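Local coordinates for 7,8-dihydro-6-hydroxymethylpterin pyrophosphokinase-dihydropteroate synthase (PDB 6JWS), which probably catalyses two successive steps of folate biosynthesis, pyrophosphorylation of 6-hydroxymethyl-7,8-dihydropterin with ATP and condensation of the product with 4-aminobenzoate to 7,8-dihydropteroate, at residues E135-I139 against I219-N223; P177-V182 against I313-I318; D210-F214 against S317-T323. The protein carries 1 engineered substitution. All coordinates share one frame; numbering follows the deposited sequence.

Contact 1: residues E135-I139 against I219-N223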
loop_
_atom_site.group_PDB
_atom_site.type_symbol
_atom_site.label_atom_id
_atom_site.label_comp_id
_atom_site.label_asym_id
_atom_site.label_seq_id
_atom_site.Cartn_x
_atom_site.Cartn_y
_atom_site.Cartn_z
ATOM N N GLU B 135 22.326 -40.286 -23.480
ATOM C CA GLU B 135 22.234 -39.634 -24.783
ATOM C C GLU B 135 21.858 -38.156 -24.619
ATOM O O GLU B 135 22.466 -37.287 -25.248
ATOM C CB GLU B 135 21.266 -40.364 -25.719
ATOM C CG GLU B 135 21.596 -41.828 -25.949
ATOM C CD GLU B 135 22.698 -42.141 -26.950
ATOM O OE1 GLU B 135 23.285 -41.198 -27.518
ATOM O OE2 GLU B 135 22.958 -43.343 -27.173
ATOM N N CYS B 136 20.882 -37.864 -23.744
ATOM C CA CYS B 136 20.476 -36.482 -23.503
ATOM C C CYS B 136 21.637 -35.692 -22.892
ATOM O O CYS B 136 21.914 -34.558 -23.304
ATOM C CB CYS B 136 19.208 -36.377 -22.649
ATOM S SG CYS B 136 17.749 -37.199 -23.361
ATOM N N ASN B 137 22.338 -36.298 -21.921
ATOM C CA ASN B 137 23.445 -35.590 -21.289
ATOM C C ASN B 137 24.481 -35.228 -22.352
ATOM O O ASN B 137 25.027 -34.131 -22.343
ATOM C CB ASN B 137 24.062 -36.354 -20.113
ATOM C CG ASN B 137 23.175 -36.455 -18.887
ATOM O OD1 ASN B 137 23.481 -37.210 -17.966
ATOM N ND2 ASN B 137 22.076 -35.713 -18.854
ATOM N N ASN B 138 24.714 -36.157 -23.284
ATOM C CA ASN B 138 25.681 -35.948 -24.343
ATOM C C ASN B 138 25.311 -34.703 -25.138
ATOM O O ASN B 138 26.162 -33.846 -25.377
ATOM C CB ASN B 138 25.829 -37.179 -25.243
ATOM C CG ASN B 138 26.615 -36.883 -26.506
ATOM O OD1 ASN B 138 26.107 -37.055 -27.609
ATOM N ND2 ASN B 138 27.842 -36.412 -26.359
ATOM N N ILE B 139 24.037 -34.611 -25.539
ATOM C CA ILE B 139 23.581 -33.475 -26.326
ATOM C C ILE B 139 23.823 -32.187 -25.543
ATOM O O ILE B 139 24.221 -31.176 -26.123
ATOM C CB ILE B 139 22.106 -33.626 -26.748
ATOM C CG1 ILE B 139 21.884 -34.837 -27.664
ATOM C CG2 ILE B 139 21.582 -32.326 -27.358
ATOM C CD1 ILE B 139 22.625 -34.778 -28.995
ATOM N N ILE B 219 12.297 -42.538 -26.176
ATOM C CA ILE B 219 12.904 -42.739 -27.482
ATOM C C ILE B 219 14.149 -41.860 -27.597
ATOM O O ILE B 219 14.130 -40.710 -27.161
ATOM C CB ILE B 219 11.881 -42.394 -28.584
ATOM C CG1 ILE B 219 10.797 -43.467 -28.686
ATOM C CG2 ILE B 219 12.559 -42.124 -29.922
ATOM C CD1 ILE B 219 9.466 -42.940 -29.151
ATOM N N PHE B 220 15.222 -42.421 -28.186
ATOM C CA PHE B 220 16.350 -41.647 -28.682
ATOM C C PHE B 220 16.867 -42.298 -29.964
ATOM O O PHE B 220 17.429 -43.388 -29.920
ATOM C CB PHE B 220 17.447 -41.474 -27.619
ATOM C CG PHE B 220 18.354 -40.285 -27.846
ATOM C CD1 PHE B 220 19.410 -40.347 -28.744
ATOM C CD2 PHE B 220 18.136 -39.082 -27.178
ATOM C CE1 PHE B 220 20.226 -39.241 -28.965
ATOM C CE2 PHE B 220 18.947 -37.979 -27.398
ATOM C CZ PHE B 220 19.996 -38.058 -28.291
ATOM N N MET B 221 16.661 -41.620 -31.100
ATOM C CA MET B 221 17.035 -42.151 -32.401
ATOM C C MET B 221 18.163 -41.291 -32.960
ATOM O O MET B 221 17.936 -40.127 -33.281
ATOM C CB MET B 221 15.842 -42.132 -33.363
ATOM C CG MET B 221 14.842 -43.251 -33.113
ATOM S SD MET B 221 13.385 -43.221 -34.218
ATOM C CE MET B 221 14.155 -43.149 -35.837
ATOM N N LYS B 222 19.356 -41.891 -33.091
ATOM C CA LYS B 222 20.614 -41.155 -33.101
ATOM C C LYS B 222 20.920 -40.547 -34.468
ATOM O O LYS B 222 21.481 -39.452 -34.537
ATOM C CB LYS B 222 21.770 -42.017 -32.586
ATOM C CG LYS B 222 22.011 -41.948 -31.081
ATOM C CD LYS B 222 23.126 -42.853 -30.591
ATOM C CE LYS B 222 22.736 -44.317 -30.578
ATOM N NZ LYS B 222 23.670 -45.132 -29.763
ATOM N N ASN B 223 20.588 -41.258 -35.549
ATOM C CA ASN B 223 20.864 -40.721 -36.873
ATOM C C ASN B 223 19.711 -41.019 -37.822
ATOM O O ASN B 223 19.293 -42.167 -37.977
ATOM C CB ASN B 223 22.244 -41.107 -37.419
ATOM C CG ASN B 223 23.195 -39.928 -37.485
ATOM O OD1 ASN B 223 24.330 -40.065 -37.933
ATOM N ND2 ASN B 223 22.744 -38.760 -37.048
#
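The Phe220 ring leaves strand 219-221 with CG anti to the backbone N (chi1 -157°) and is laid against Glu135, whose CG stands anti to its own carbonyl carbon. This is helix-on-strand packing in the HPPK part of the enzyme. Helix 129-148 lies over the two-stranded antiparallel sheet of 219-221 and 316-318. The axes of helix 135-139 and strand 219-221 run at 57°. Their closest approach is 10.7 Å.

Glu135 CB sits almost exactly above the middle of the Phe220 ring. Glu135 CB lies 3.4 Å from the centroid of the Phe220 ring and 4° off the normal, a CH-pi contact. Ile139 comes from another side. Ile139 CG1 meets Phe220 CZ at 3.8 Å, in the plane of the ring and at its edge. Cys136 SG adds an oblique sulfur-aromatic contact, 5.3 Å from the centroid of the Phe220 ring. The aromatic ring is thus touched by three residues from about one helical turn. It also meets the ring of Phe315, a residue of the ATP pocket, and touches Ser317. Ile139 touches Phe315 as well, so the helix lies behind the nucleotide site.

The one polar contact across the segments joins Glu135 to Lys222, which is exposed. The Glu135 chain bends at chi2 and crosses Lys222 at about a right angle. The salt bridge is weak as a hydrogen bond, with Lys222 NZ 3.2 Å from Glu135 OE2.

Contact 2: residues P177-V182 against I313-I318. With ATP (adenosine-5'-triphosphate), chain J.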
loop_
_atom_site.group_PDB
_atom_site.type_symbol
_atom_site.label_atom_id
_atom_site.label_comp_id
_atom_site.label_asym_id
_atom_site.label_seq_id
_atom_site.Cartn_x
_atom_site.Cartn_y
_atom_site.Cartn_z
ATOM N N PRO B 177 5.836 -39.985 -32.917
ATOM C CA PRO B 177 6.552 -38.714 -32.806
ATOM C C PRO B 177 7.413 -38.361 -34.013
ATOM O O PRO B 177 7.660 -37.178 -34.281
ATOM C CB PRO B 177 7.397 -38.840 -31.522
ATOM C CG PRO B 177 7.434 -40.326 -31.198
ATOM C CD PRO B 177 6.199 -40.926 -31.839
ATOM N N LEU B 178 7.866 -39.385 -34.750
ATOM C CA LEU B 178 8.664 -39.079 -35.932
ATOM C C LEU B 178 7.756 -38.517 -37.019
ATOM O O LEU B 178 8.081 -37.496 -37.613
ATOM C CB LEU B 178 9.489 -40.282 -36.400
ATOM C CG LEU B 178 10.470 -39.982 -37.536
ATOM C CD1 LEU B 178 11.166 -38.645 -37.334
ATOM C CD2 LEU B 178 11.494 -41.093 -37.691
ATOM N N SER B 179 6.598 -39.151 -37.239
ATOM C CA SER B 179 5.645 -38.580 -38.185
ATOM C C SER B 179 5.204 -37.195 -37.705
ATOM O O SER B 179 5.108 -36.259 -38.502
ATOM C CB SER B 179 4.454 -39.473 -38.451
ATOM O OG SER B 179 4.804 -40.850 -38.386
ATOM N N MET B 180 4.973 -37.058 -36.393
ATOM C CA MET B 180 4.531 -35.771 -35.877
ATOM C C MET B 180 5.584 -34.700 -36.143
ATOM O O MET B 180 5.251 -33.596 -36.584
ATOM C CB MET B 180 4.196 -35.808 -34.383
ATOM C CG MET B 180 3.776 -34.438 -33.863
ATOM S SD MET B 180 2.676 -34.569 -32.457
ATOM C CE MET B 180 3.870 -34.929 -31.178
ATOM N N LEU B 181 6.856 -35.030 -35.887
ATOM C CA LEU B 181 7.911 -34.050 -36.089
ATOM C C LEU B 181 7.972 -33.619 -37.555
ATOM O O LEU B 181 8.181 -32.437 -37.852
ATOM C CB LEU B 181 9.241 -34.620 -35.597
ATOM C CG LEU B 181 10.429 -33.666 -35.697
ATOM C CD1 LEU B 181 10.166 -32.374 -34.931
ATOM C CD2 LEU B 181 11.689 -34.346 -35.187
ATOM N N VAL B 182 7.758 -34.573 -38.471
ATOM C CA VAL B 182 7.763 -34.258 -39.894
ATOM C C VAL B 182 6.692 -33.206 -40.181
ATOM O O VAL B 182 6.991 -32.165 -40.768
ATOM C CB VAL B 182 7.587 -35.518 -40.774
ATOM C CG1 VAL B 182 7.400 -35.158 -42.244
ATOM C CG2 VAL B 182 8.727 -36.520 -40.588
ATOM N N ILE B 313 15.862 -32.884 -39.617
ATOM C CA ILE B 313 15.612 -33.868 -38.579
ATOM C C ILE B 313 16.827 -34.785 -38.467
ATOM O O ILE B 313 16.961 -35.755 -39.208
ATOM C CB ILE B 313 14.314 -34.653 -38.850
ATOM C CG1 ILE B 313 13.117 -33.718 -39.030
ATOM C CG2 ILE B 313 14.067 -35.677 -37.751
ATOM C CD1 ILE B 313 11.815 -34.434 -39.306
ATOM N N GLU B 314 17.699 -34.460 -37.512
ATOM C CA GLU B 314 18.951 -35.170 -37.325
ATOM C C GLU B 314 18.744 -36.327 -36.353
ATOM O O GLU B 314 19.395 -37.356 -36.482
ATOM C CB GLU B 314 20.043 -34.212 -36.838
ATOM C CG GLU B 314 20.313 -33.063 -37.798
ATOM C CD GLU B 314 21.747 -32.560 -37.845
ATOM O OE1 GLU B 314 22.396 -32.524 -36.778
ATOM O OE2 GLU B 314 22.218 -32.215 -38.952
ATOM N N PHE B 315 17.853 -36.138 -35.372
ATOM C CA PHE B 315 17.575 -37.166 -34.379
ATOM C C PHE B 315 16.217 -36.893 -33.737
ATOM O O PHE B 315 15.642 -35.829 -33.940
ATOM C CB PHE B 315 18.718 -37.273 -33.359
ATOM C CG PHE B 315 18.839 -36.118 -32.396
ATOM C CD1 PHE B 315 19.433 -34.925 -32.780
ATOM C CD2 PHE B 315 18.348 -36.221 -31.100
ATOM C CE1 PHE B 315 19.539 -33.865 -31.888
ATOM C CE2 PHE B 315 18.456 -35.160 -30.209
ATOM C CZ PHE B 315 19.052 -33.983 -30.602
ATOM N N LEU B 316 15.706 -37.878 -32.991
ATOM C CA LEU B 316 14.480 -37.709 -32.238
ATOM C C LEU B 316 14.704 -38.089 -30.778
ATOM O O LEU B 316 15.054 -39.226 -30.477
ATOM C CB LEU B 316 13.366 -38.569 -32.848
ATOM C CG LEU B 316 11.993 -38.381 -32.198
ATOM C CD1 LEU B 316 11.477 -36.964 -32.420
ATOM C CD2 LEU B 316 10.991 -39.409 -32.707
ATOM N N SER B 317 14.432 -37.138 -29.874
ATOM C CA SER B 317 14.496 -37.417 -28.448
ATOM C C SER B 317 13.118 -37.221 -27.818
ATOM O O SER B 317 12.583 -36.113 -27.818
ATOM C CB SER B 317 15.544 -36.560 -27.771
ATOM O OG SER B 317 15.693 -36.955 -26.410
ATOM N N ILE B 318 12.552 -38.302 -27.282
ATOM C CA ILE B 318 11.344 -38.208 -26.483
ATOM C C ILE B 318 11.607 -38.874 -25.140
ATOM O O ILE B 318 11.920 -40.057 -25.100
ATOM C CB ILE B 318 10.121 -38.844 -27.175
ATOM C CG1 ILE B 318 9.919 -38.356 -28.613
ATOM C CG2 ILE B 318 8.870 -38.667 -26.316
ATOM C CD1 ILE B 318 9.229 -37.030 -28.742
HETATM P PG ATP J . 15.933 -28.985 -30.136
HETATM O O1G ATP J . 16.007 -28.005 -28.979
HETATM O O2G ATP J . 16.535 -30.339 -29.800
HETATM O O3G ATP J . 14.527 -29.098 -30.689
HETATM P PB ATP J . 17.518 -26.926 -31.645
HETATM O O1B ATP J . 18.689 -27.131 -32.543
HETATM O O2B ATP J . 17.678 -26.106 -30.402
HETATM O O3B ATP J . 16.886 -28.362 -31.301
HETATM P PA ATP J . 15.401 -26.850 -33.667
HETATM O O1A ATP J . 14.066 -27.191 -33.079
HETATM O O2A ATP J . 15.440 -25.913 -34.831
HETATM O O3A ATP J . 16.339 -26.274 -32.503
HETATM O "O5'" ATP J . 16.183 -28.199 -34.049
HETATM C "C5'" ATP J . 15.551 -29.469 -33.741
HETATM C "C4'" ATP J . 16.537 -30.586 -33.965
HETATM O "O4'" ATP J . 16.525 -31.495 -32.833
HETATM C "C3'" ATP J . 16.261 -31.454 -35.197
HETATM O "O3'" ATP J . 17.502 -31.856 -35.763
HETATM C "C2'" ATP J . 15.416 -32.588 -34.609
HETATM O "O2'" ATP J . 15.505 -33.821 -35.285
HETATM C "C1'" ATP J . 16.043 -32.762 -33.232
HETATM N N9 ATP J . 15.099 -33.265 -32.233
HETATM C C8 ATP J . 15.302 -34.340 -31.407
HETATM N N7 ATP J . 14.284 -34.563 -30.608
HETATM C C5 ATP J . 13.377 -33.556 -30.911
HETATM C C6 ATP J . 12.109 -33.239 -30.388
HETATM N N6 ATP J . 11.524 -33.942 -29.427
HETATM N N1 ATP J . 11.461 -32.168 -30.916
HETATM C C2 ATP J . 12.060 -31.471 -31.893
HETATM N N3 ATP J . 13.251 -31.677 -32.455
HETATM C C4 ATP J . 13.865 -32.750 -31.915
#
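Leu181 and Ile313 reach toward each other tip to tip, with Leu181 CD2 3.7 Å from Ile313 CG2. The same methyl, Leu181 CD2, also lies 3.8 Å from Leu316 CD1, but here the two leucines slide past each other in opposite directions. Leu181 holds CG anti to its backbone N (chi1 -178°), which carries both methyls off helix 177-190 toward the strand and the nucleotide. Pro177 crosses Leu316 at about a right angle, and Pro177 CB lies 3.8 Å from Leu316 CD2. It crosses Ile318 at a slant, with CB also close to Ile318 CD1. At the other end Val182 CG2 meets Ile313 CD1, again nearly at right angles.

Segment 313-318 carries much of the ATP pocket. Phe315 points away from the helix. Its ring lies with one face over ATP C8, which is offset toward the rim. Leu181 CD1 touches the adenine at ATP C2, at 3.7 Å. The backbone reads the base: Ser317 N donates to ATP N7 at 2.7 Å, and ATP N6 donates to Ser317 O at 2.9 Å. Glu314 N binds the ribose through ATP O3' at 3.1 Å.

No hydrogen bond joins helix to strand, and the contact is wholly apolar. Side chains pack against the helix, while the main chain of Glu314 and Ser317 recognises ribose and adenine. Leu316 and Ile318 pair through their backbones with strand 219-221.

Contact 3: residues D210-F214 against S317-T323. With MG (magnesium ion), chain K; ATP (adenosine-5'-triphosphate), chain J.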
loop_
_atom_site.group_PDB
_atom_site.type_symbol
_atom_site.label_atom_id
_atom_site.label_comp_id
_atom_site.label_asym_id
_atom_site.label_seq_id
_atom_site.Cartn_x
_atom_site.Cartn_y
_atom_site.Cartn_z
ATOM N N ASP B 210 8.749 -27.929 -30.598
ATOM C CA ASP B 210 9.439 -29.102 -30.086
ATOM C C ASP B 210 8.404 -30.087 -29.587
ATOM O O ASP B 210 7.322 -29.669 -29.203
ATOM C CB ASP B 210 10.345 -28.749 -28.908
ATOM C CG ASP B 210 11.509 -27.877 -29.331
ATOM O OD1 ASP B 210 12.007 -28.094 -30.447
ATOM O OD2 ASP B 210 11.900 -26.982 -28.551
ATOM N N ILE B 211 8.742 -31.382 -29.604
ATOM C CA ILE B 211 7.864 -32.355 -28.983
ATOM C C ILE B 211 8.462 -32.685 -27.627
ATOM O O ILE B 211 9.601 -33.119 -27.566
ATOM C CB ILE B 211 7.696 -33.623 -29.836
ATOM C CG1 ILE B 211 7.319 -33.297 -31.285
ATOM C CG2 ILE B 211 6.701 -34.573 -29.178
ATOM C CD1 ILE B 211 7.152 -34.531 -32.151
ATOM N N LEU B 212 7.709 -32.443 -26.554
ATOM C CA LEU B 212 8.255 -32.662 -25.228
ATOM C C LEU B 212 7.918 -34.079 -24.789
ATOM O O LEU B 212 8.736 -34.769 -24.203
ATOM C CB LEU B 212 7.691 -31.617 -24.257
ATOM C CG LEU B 212 8.006 -30.153 -24.582
ATOM C CD1 LEU B 212 7.191 -29.211 -23.692
ATOM C CD2 LEU B 212 9.501 -29.855 -24.461
ATOM N N PHE B 213 6.681 -34.496 -25.031
ATOM C CA PHE B 213 6.270 -35.822 -24.628
ATOM C C PHE B 213 5.386 -36.392 -25.723
ATOM O O PHE B 213 4.765 -35.649 -26.477
ATOM C CB PHE B 213 5.481 -35.782 -23.319
ATOM C CG PHE B 213 6.262 -35.375 -22.095
ATOM C CD1 PHE B 213 7.215 -36.222 -21.544
ATOM C CD2 PHE B 213 6.023 -34.151 -21.474
ATOM C CE1 PHE B 213 7.919 -35.851 -20.401
ATOM C CE2 PHE B 213 6.723 -33.784 -20.334
ATOM C CZ PHE B 213 7.674 -34.633 -19.798
ATOM N N PHE B 214 5.343 -37.719 -25.787
ATOM C CA PHE B 214 4.455 -38.424 -26.697
ATOM C C PHE B 214 4.086 -39.739 -26.021
ATOM O O PHE B 214 4.912 -40.646 -25.910
ATOM C CB PHE B 214 5.130 -38.621 -28.058
ATOM C CG PHE B 214 4.193 -38.999 -29.177
ATOM C CD1 PHE B 214 3.504 -40.201 -29.158
ATOM C CD2 PHE B 214 4.019 -38.154 -30.261
ATOM C CE1 PHE B 214 2.638 -40.536 -30.188
ATOM C CE2 PHE B 214 3.160 -38.496 -31.293
ATOM C CZ PHE B 214 2.478 -39.689 -31.256
ATOM N N SER B 317 14.432 -37.138 -29.874
ATOM C CA SER B 317 14.496 -37.417 -28.448
ATOM C C SER B 317 13.118 -37.221 -27.818
ATOM O O SER B 317 12.583 -36.113 -27.818
ATOM C CB SER B 317 15.544 -36.560 -27.771
ATOM O OG SER B 317 15.693 -36.955 -26.410
ATOM N N ILE B 318 12.552 -38.302 -27.282
ATOM C CA ILE B 318 11.344 -38.208 -26.483
ATOM C C ILE B 318 11.607 -38.874 -25.140
ATOM O O ILE B 318 11.920 -40.057 -25.100
ATOM C CB ILE B 318 10.121 -38.844 -27.175
ATOM C CG1 ILE B 318 9.919 -38.356 -28.613
ATOM C CG2 ILE B 318 8.870 -38.667 -26.316
ATOM C CD1 ILE B 318 9.229 -37.030 -28.742
ATOM N N PRO B 319 11.419 -38.180 -23.994
ATOM C CA PRO B 319 11.100 -36.753 -23.966
ATOM C C PRO B 319 12.185 -35.876 -24.580
ATOM O O PRO B 319 13.327 -36.296 -24.732
ATOM C CB PRO B 319 11.012 -36.470 -22.462
ATOM C CG PRO B 319 10.578 -37.780 -21.871
ATOM C CD PRO B 319 11.379 -38.793 -22.657
ATOM N N HIS B 320 11.815 -34.648 -24.944
ATOM C CA HIS B 320 12.792 -33.696 -25.443
ATOM C C HIS B 320 13.985 -33.645 -24.484
ATOM O O HIS B 320 13.840 -33.829 -23.274
ATOM C CB HIS B 320 12.123 -32.345 -25.705
ATOM C CG HIS B 320 12.991 -31.342 -26.375
ATOM N ND1 HIS B 320 13.883 -30.552 -25.674
ATOM C CD2 HIS B 320 13.095 -30.973 -27.670
ATOM C CE1 HIS B 320 14.497 -29.732 -26.509
ATOM N NE2 HIS B 320 14.036 -29.969 -27.734
ATOM N N VAL B 321 15.168 -33.418 -25.061
ATOM C CA VAL B 321 16.440 -33.420 -24.347
ATOM C C VAL B 321 16.372 -32.408 -23.201
ATOM O O VAL B 321 16.938 -32.629 -22.134
ATOM C CB VAL B 321 17.605 -33.107 -25.319
ATOM C CG1 VAL B 321 18.909 -32.788 -24.611
ATOM C CG2 VAL B 321 17.827 -34.220 -26.331
ATOM N N TYR B 322 15.637 -31.313 -23.410
ATOM C CA TYR B 322 15.775 -30.171 -22.524
ATOM C C TYR B 322 14.677 -30.105 -21.462
ATOM O O TYR B 322 14.702 -29.214 -20.625
ATOM C CB TYR B 322 15.998 -28.898 -23.344
ATOM C CG TYR B 322 17.431 -28.720 -23.790
ATOM C CD1 TYR B 322 18.345 -28.059 -22.985
ATOM C CD2 TYR B 322 17.882 -29.230 -25.002
ATOM C CE1 TYR B 322 19.665 -27.892 -23.375
ATOM C CE2 TYR B 322 19.205 -29.085 -25.405
ATOM C CZ TYR B 322 20.097 -28.408 -24.587
ATOM O OH TYR B 322 21.395 -28.228 -24.954
ATOM N N THR B 323 13.777 -31.094 -21.442
ATOM C CA THR B 323 12.555 -31.049 -20.646
ATOM C C THR B 323 12.808 -30.645 -19.191
ATOM O O THR B 323 12.034 -29.891 -18.613
ATOM C CB THR B 323 11.799 -32.375 -20.739
ATOM O OG1 THR B 323 11.666 -32.642 -22.134
ATOM C CG2 THR B 323 10.430 -32.324 -20.097
HETATM MG MG MG K . 13.843 -26.893 -31.150
HETATM P PG ATP J . 15.933 -28.985 -30.136
HETATM O O1G ATP J . 16.007 -28.005 -28.979
HETATM O O2G ATP J . 16.535 -30.339 -29.800
HETATM O O3G ATP J . 14.527 -29.098 -30.689
HETATM P PB ATP J . 17.518 -26.926 -31.645
HETATM O O1B ATP J . 18.689 -27.131 -32.543
HETATM O O2B ATP J . 17.678 -26.106 -30.402
HETATM O O3B ATP J . 16.886 -28.362 -31.301
HETATM P PA ATP J . 15.401 -26.850 -33.667
HETATM O O1A ATP J . 14.066 -27.191 -33.079
HETATM O O2A ATP J . 15.440 -25.913 -34.831
HETATM O O3A ATP J . 16.339 -26.274 -32.503
HETATM O "O5'" ATP J . 16.183 -28.199 -34.049
HETATM C "C5'" ATP J . 15.551 -29.469 -33.741
HETATM C "C4'" ATP J . 16.537 -30.586 -33.965
HETATM O "O4'" ATP J . 16.525 -31.495 -32.833
HETATM C "C3'" ATP J . 16.261 -31.454 -35.197
HETATM O "O3'" ATP J . 17.502 -31.856 -35.763
HETATM C "C2'" ATP J . 15.416 -32.588 -34.609
HETATM O "O2'" ATP J . 15.505 -33.821 -35.285
HETATM C "C1'" ATP J . 16.043 -32.762 -33.232
HETATM N N9 ATP J . 15.099 -33.265 -32.233
HETATM C C8 ATP J . 15.302 -34.340 -31.407
HETATM N N7 ATP J . 14.284 -34.563 -30.608
HETATM C C5 ATP J . 13.377 -33.556 -30.911
HETATM C C6 ATP J . 12.109 -33.239 -30.388
HETATM N N6 ATP J . 11.524 -33.942 -29.427
HETATM N N1 ATP J . 11.461 -32.168 -30.916
HETATM C C2 ATP J . 12.060 -31.471 -31.893
HETATM N N3 ATP J . 13.251 -31.677 -32.455
HETATM C C4 ATP J . 13.865 -32.750 -31.915
HETATM O O HOH W 1 14.307 -26.045 -29.077
#
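Asp210 and His320 meet at the triphosphate end of ATP, where their side chains cross with carboxylate and ring planes 33° apart. Asp210 OD1 binds the magnesium ion at 2.3 Å. ATP O3G, ATP O1A and a water are further ligands, and Asp208 binds the same metal. His320 NE2 lies 3.0 Å from ATP O1G, which sits at the edge of the imidazole and in its plane.

Ile211 holds the other end of the nucleotide with its backbone. Ile211 N donates to ATP N1 at 3.1 Å, nearly straight at 176°, and ATP N6 donates to Ile211 O at 2.8 Å. ATP N6 is therefore shared between Ile211 O and Ser317 O.

Strand 208-214 is an outer strand of the six-stranded antiparallel HPPK sheet, and Leu212 and Phe213 form a classic beta bulge opposite Val19. Across the contact, His320 N donates to Leu212 O at 3.2 Å. Pro319, which follows a cis peptide, lays its CG 3.6 Å from Phe213 CE1. The Phe213 ring also meets Thr323 CG2 through CZ.

The histidine is set from behind. Its first torsion swings the ring away from its own backbone N, and the NE2 end reaches the gamma-phosphate. On the other side of the ring, Tyr322 N donates to His320 ND1 from 30° out of the ring plane. A type I turn runs from His320 to Thr323, and Thr323 OG1 donates to His320 O at 2.7 Å, from above the carbonyl plane.

How the contacts relate
From the N terminus, the chain passes through helix 129-148, helix 177-190, strand 208-214 and strand 219-221 before it reaches residues 313-323. Contact 1 closes the loop from 135-139 to 219-223. Contacts 2 and 3 close longer loops, from 177-182 and from 210-214, both ending at strand 316-318 and sharing Ser317 and Ile318. Each pair of contacts crosses along the chain. Strands 219-221 and 316-318 are antiparallel neighbours, so contact 1 joins the other two. Met180 touches Ile211 and Phe214, joining contacts 2 and 3. These two touch ATP and tie helix 177-190 to edge strand 208-214 of the six-stranded antiparallel sheet. Contact 1 lies behind them and adds helix 129-148.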